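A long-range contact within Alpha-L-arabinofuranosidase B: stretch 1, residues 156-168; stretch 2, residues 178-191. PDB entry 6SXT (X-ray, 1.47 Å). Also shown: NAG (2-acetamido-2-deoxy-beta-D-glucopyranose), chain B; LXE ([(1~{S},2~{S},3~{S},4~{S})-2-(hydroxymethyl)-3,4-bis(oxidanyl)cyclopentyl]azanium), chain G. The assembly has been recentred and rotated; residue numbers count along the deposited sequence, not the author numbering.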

# COMPACT_ATOMS: atom_id res chain seq x y z
N TYR A 156 1.12 7.96 -1.59
CA TYR A 156 0.97 8.68 -0.31
C TYR A 156 -0.28 9.54 -0.43
O TYR A 156 -0.77 9.78 -1.54
CB TYR A 156 2.20 9.53 0.02
CG TYR A 156 2.41 10.65 -0.95
CD1 TYR A 156 1.85 11.89 -0.70
CD2 TYR A 156 3.19 10.49 -2.09
CE1 TYR A 156 2.01 12.96 -1.59
CE2 TYR A 156 3.37 11.54 -2.97
CZ TYR A 156 2.76 12.77 -2.73
OH TYR A 156 2.97 13.79 -3.61
N ASN A 157 -0.72 10.06 0.70
CA ASN A 157 -1.71 11.16 0.70
C ASN A 157 -1.40 12.07 1.87
O ASN A 157 -0.27 12.04 2.42
CB ASN A 157 -3.12 10.59 0.58
CG ASN A 157 -3.62 9.88 1.83
OD1 ASN A 157 -2.95 9.93 2.87
ND2 ASN A 157 -4.76 9.20 1.70
N ASP A 158 -2.38 12.91 2.25
CA ASP A 158 -2.18 13.95 3.26
C ASP A 158 -3.07 13.65 4.46
O ASP A 158 -3.13 14.51 5.37
CB ASP A 158 -2.46 15.33 2.65
CG ASP A 158 -3.84 15.47 2.05
OD1 ASP A 158 -4.63 14.55 2.17
OD2 ASP A 158 -4.11 16.56 1.45
N ALA A 159 -3.63 12.45 4.55
CA ALA A 159 -4.55 12.05 5.65
C ALA A 159 -3.76 11.34 6.73
O ALA A 159 -2.75 10.71 6.46
CB ALA A 159 -5.64 11.22 5.12
N CYS A 160 -4.20 11.42 7.98
CA CYS A 160 -3.47 10.77 9.07
C CYS A 160 -3.78 9.27 9.04
O CYS A 160 -4.95 8.90 8.98
CB CYS A 160 -3.88 11.33 10.41
SG CYS A 160 -2.90 10.64 11.75
N CYS A 161 -2.78 8.39 9.06
CA CYS A 161 -1.36 8.67 9.04
C CYS A 161 -0.65 7.42 8.51
O CYS A 161 -1.00 6.33 8.96
CB CYS A 161 -0.71 8.94 10.39
SG CYS A 161 -0.90 10.63 11.04
N PHE A 162 0.26 7.56 7.54
CA PHE A 162 0.94 6.36 7.00
C PHE A 162 2.22 6.17 7.82
O PHE A 162 3.27 6.77 7.50
CB PHE A 162 1.25 6.50 5.50
CG PHE A 162 1.83 5.22 4.97
CD1 PHE A 162 1.01 4.13 4.82
CD2 PHE A 162 3.20 5.07 4.75
CE1 PHE A 162 1.49 2.91 4.39
CE2 PHE A 162 3.70 3.83 4.34
CZ PHE A 162 2.84 2.78 4.16
N ASP A 163 2.12 5.39 8.88
CA ASP A 163 3.19 5.22 9.87
C ASP A 163 3.76 3.80 9.87
O ASP A 163 3.07 2.84 9.55
CB ASP A 163 2.80 5.54 11.30
CG ASP A 163 2.49 6.97 11.61
OD1 ASP A 163 2.58 7.84 10.73
OD2 ASP A 163 2.08 7.21 12.82
N TYR A 164 5.00 3.69 10.30
CA TYR A 164 5.61 2.40 10.67
C TYR A 164 6.45 2.65 11.90
O TYR A 164 7.39 3.48 11.87
CB TYR A 164 6.48 1.81 9.56
CG TYR A 164 7.19 0.55 9.96
CD1 TYR A 164 6.48 -0.61 10.26
CD2 TYR A 164 8.58 0.48 10.12
CE1 TYR A 164 7.11 -1.78 10.64
CE2 TYR A 164 9.23 -0.69 10.47
CZ TYR A 164 8.50 -1.84 10.74
OH TYR A 164 9.16 -2.97 11.12
N GLY A 165 6.14 1.95 13.00
CA GLY A 165 6.98 2.01 14.20
C GLY A 165 6.22 1.90 15.50
O GLY A 165 5.22 1.19 15.59
N ASN A 166 6.72 2.58 16.52
CA ASN A 166 6.38 2.35 17.94
C ASN A 166 5.11 3.13 18.28
O ASN A 166 5.03 4.34 17.97
CB ASN A 166 7.54 2.80 18.81
CG ASN A 166 7.59 2.19 20.20
OD1 ASN A 166 6.56 2.19 20.89
ND2 ASN A 166 8.73 1.65 20.59
N ALA A 167 4.13 2.46 18.90
CA ALA A 167 2.85 3.09 19.20
C ALA A 167 2.23 2.58 20.49
O ALA A 167 2.86 1.83 21.21
CB ALA A 167 1.94 2.98 18.03
N GLU A 168 0.99 3.00 20.70
CA GLU A 168 0.26 2.74 21.95
C GLU A 168 -0.34 1.34 21.94
O GLU A 168 -0.90 0.90 20.92
CB GLU A 168 -0.87 3.74 22.08
CG GLU A 168 -0.39 5.15 22.26
CD GLU A 168 -0.41 5.98 21.00
OE1 GLU A 168 -0.34 5.38 19.91
OE2 GLU A 168 -0.56 7.23 21.13
N HIS A 178 3.92 9.23 23.32
CA HIS A 178 3.46 7.83 23.39
C HIS A 178 3.53 7.16 22.01
O HIS A 178 2.93 6.10 21.81
CB HIS A 178 2.05 7.74 23.99
CG HIS A 178 2.08 8.07 25.46
ND1 HIS A 178 1.91 7.10 26.43
CD2 HIS A 178 2.26 9.25 26.12
CE1 HIS A 178 2.00 7.65 27.65
NE2 HIS A 178 2.16 8.97 27.49
N MET A 179 4.31 7.75 21.12
CA MET A 179 4.57 7.16 19.78
C MET A 179 5.97 7.57 19.36
O MET A 179 6.48 8.65 19.74
CB MET A 179 3.60 7.70 18.73
CG MET A 179 2.30 6.95 18.73
SD MET A 179 1.13 7.64 17.56
CE MET A 179 1.94 7.05 16.07
N GLU A 180 6.58 6.74 18.54
CA GLU A 180 7.76 7.15 17.76
C GLU A 180 7.79 6.28 16.49
O GLU A 180 8.19 5.08 16.59
CB GLU A 180 9.01 6.93 18.56
CG GLU A 180 10.27 7.45 17.88
CD GLU A 180 11.47 7.39 18.80
OE1 GLU A 180 11.93 6.29 19.14
OE2 GLU A 180 11.93 8.51 19.21
N ALA A 181 7.31 6.85 15.41
CA ALA A 181 7.13 6.09 14.16
C ALA A 181 7.48 6.96 12.96
O ALA A 181 7.32 8.18 12.95
CB ALA A 181 5.72 5.58 14.10
N ILE A 182 8.02 6.29 11.95
CA ILE A 182 8.15 6.85 10.59
C ILE A 182 6.79 7.25 10.06
O ILE A 182 5.87 6.43 10.10
CB ILE A 182 8.84 5.85 9.66
CG1 ILE A 182 10.24 5.50 10.13
CG2 ILE A 182 8.81 6.37 8.23
CD1 ILE A 182 10.78 4.23 9.46
N TYR A 183 6.72 8.43 9.48
CA TYR A 183 5.56 8.87 8.70
C TYR A 183 6.04 9.23 7.29
O TYR A 183 7.10 9.85 7.14
CB TYR A 183 4.93 10.13 9.35
CG TYR A 183 3.94 10.79 8.44
CD1 TYR A 183 2.60 10.41 8.43
CD2 TYR A 183 4.30 11.80 7.56
CE1 TYR A 183 1.69 10.95 7.54
CE2 TYR A 183 3.40 12.35 6.67
CZ TYR A 183 2.08 11.95 6.66
OH TYR A 183 1.18 12.44 5.74
N LEU A 184 5.26 8.89 6.28
CA LEU A 184 5.50 9.36 4.90
C LEU A 184 4.20 9.83 4.29
O LEU A 184 3.26 9.05 4.19
CB LEU A 184 6.14 8.28 4.02
CG LEU A 184 6.43 8.72 2.59
CD1 LEU A 184 7.41 9.86 2.50
CD2 LEU A 184 6.92 7.53 1.78
N GLY A 185 4.17 11.10 3.84
CA GLY A 185 2.98 11.66 3.21
C GLY A 185 3.09 13.18 3.15
O GLY A 185 4.13 13.71 3.48
N ASN A 186 2.02 13.82 2.69
CA ASN A 186 2.10 15.30 2.60
C ASN A 186 1.06 15.93 3.50
O ASN A 186 0.59 17.00 3.15
CB ASN A 186 2.02 15.82 1.17
CG ASN A 186 0.66 15.75 0.52
OD1 ASN A 186 -0.02 14.72 0.51
ND2 ASN A 186 0.24 16.90 -0.08
N SER A 187 0.75 15.29 4.61
CA SER A 187 0.05 16.00 5.70
C SER A 187 0.76 17.31 5.99
O SER A 187 1.98 17.34 6.18
CB SER A 187 0.01 15.15 6.95
OG SER A 187 -0.60 15.92 7.99
N THR A 188 -0.00 18.42 6.19
CA THR A 188 0.58 19.65 6.78
C THR A 188 -0.24 20.10 8.00
O THR A 188 -0.05 21.28 8.42
CB THR A 188 0.65 20.78 5.74
OG1 THR A 188 -0.68 21.06 5.36
CG2 THR A 188 1.43 20.38 4.49
N THR A 189 -0.97 19.18 8.60
CA THR A 189 -1.75 19.45 9.84
C THR A 189 -0.83 19.81 10.99
O THR A 189 -1.15 20.71 11.80
CB THR A 189 -2.65 18.26 10.16
OG1 THR A 189 -3.48 18.03 9.03
CG2 THR A 189 -3.43 18.43 11.44
N TRP A 190 0.31 19.14 11.08
CA TRP A 190 1.33 19.38 12.11
C TRP A 190 2.61 19.87 11.43
O TRP A 190 2.74 21.06 11.10
CB TRP A 190 1.50 18.07 12.91
CG TRP A 190 0.24 17.55 13.55
CD1 TRP A 190 -0.28 17.93 14.76
CD2 TRP A 190 -0.62 16.51 13.05
NE1 TRP A 190 -1.42 17.21 15.02
CE2 TRP A 190 -1.68 16.35 13.98
CE3 TRP A 190 -0.65 15.74 11.86
CZ2 TRP A 190 -2.70 15.42 13.78
CZ3 TRP A 190 -1.65 14.80 11.69
CH2 TRP A 190 -2.67 14.65 12.63
N GLY A 191 3.55 18.99 11.16
CA GLY A 191 4.82 19.36 10.57
C GLY A 191 4.77 19.24 9.06
O GLY A 191 3.92 18.53 8.55
C1 NAG B . -1.03 16.92 -0.82
C2 NAG B . -1.70 18.29 -0.53
C3 NAG B . -2.93 18.46 -1.44
C4 NAG B . -2.56 18.30 -2.89
C5 NAG B . -1.81 16.93 -3.00
C6 NAG B . -1.41 16.64 -4.41
C7 NAG B . -1.70 19.37 1.68
C8 NAG B . -2.23 19.25 3.04
N2 NAG B . -2.11 18.41 0.85
O3 NAG B . -3.38 19.84 -1.17
O4 NAG B . -3.70 18.14 -3.73
O5 NAG B . -0.64 16.94 -2.22
O6 NAG B . -0.57 17.64 -4.95
O7 NAG B . -0.87 20.25 1.38
C1' LXE G . -2.37 10.61 17.54
C2' LXE G . -2.18 9.45 16.55
O2' LXE G . -1.87 8.27 17.20
C3' LXE G . -1.09 9.98 15.73
O3' LXE G . -0.91 9.09 14.55
C4' LXE G . -1.67 11.31 15.31
C5' LXE G . -0.60 12.32 14.91
O5' LXE G . 0.41 12.51 15.87
C6' LXE G . -2.49 11.76 16.58
N1' LXE G . -3.89 11.97 16.10
O HOH W 1 0.70 8.88 3.07
O HOH W 2 -0.43 10.37 5.22
O HOH W 3 -2.98 14.73 8.18
O HOH W 4 4.98 4.23 21.74

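The most unusual feature is a disulfide between sequence neighbours, Cys-160 SG to Cys-161 SG at 2.1 Å, with a cis peptide bond joining the two residues. It packs against Trp-190 of the second stretch: Cys-160 SG lies 4.1 Å from Trp-190 CH2 and Cys-161 SG 4.3 Å from Trp-190 CZ3, both oblique to the ring. One face of that ring is covered by LXE, whose C5' is 3.9 Å from Trp-190 CH2.

Beyond the disulfide the stretches pair as antiparallel strands. Tyr-164 and Ile-182 exchange two backbone hydrogen bonds, N to O, each 2.9 Å; Asn-166 and Glu-180 repeat the pattern at the same lengths. The Ile-182 N to Tyr-164 O bond is the most bent of the four, at 131°. Between these pairs, Gly-165 approaches Ala-181 to a CA–CA distance of 4.1 Å. An ideal CB on Gly-165 would fall 2.8 Å from Ala-181 CA, a clash, and its backbone angles alone call for glycine.

At the far end, Asn-186 N donates to Asn-157 O (2.9 Å, 161°). The glycan reinforces this junction: Asn-186 ND2 is bonded to NAG C1 (1.5 Å), while NAG N2 donates to Asp-158 OD2 (2.8 Å, 165°), so the sugar links both stretches.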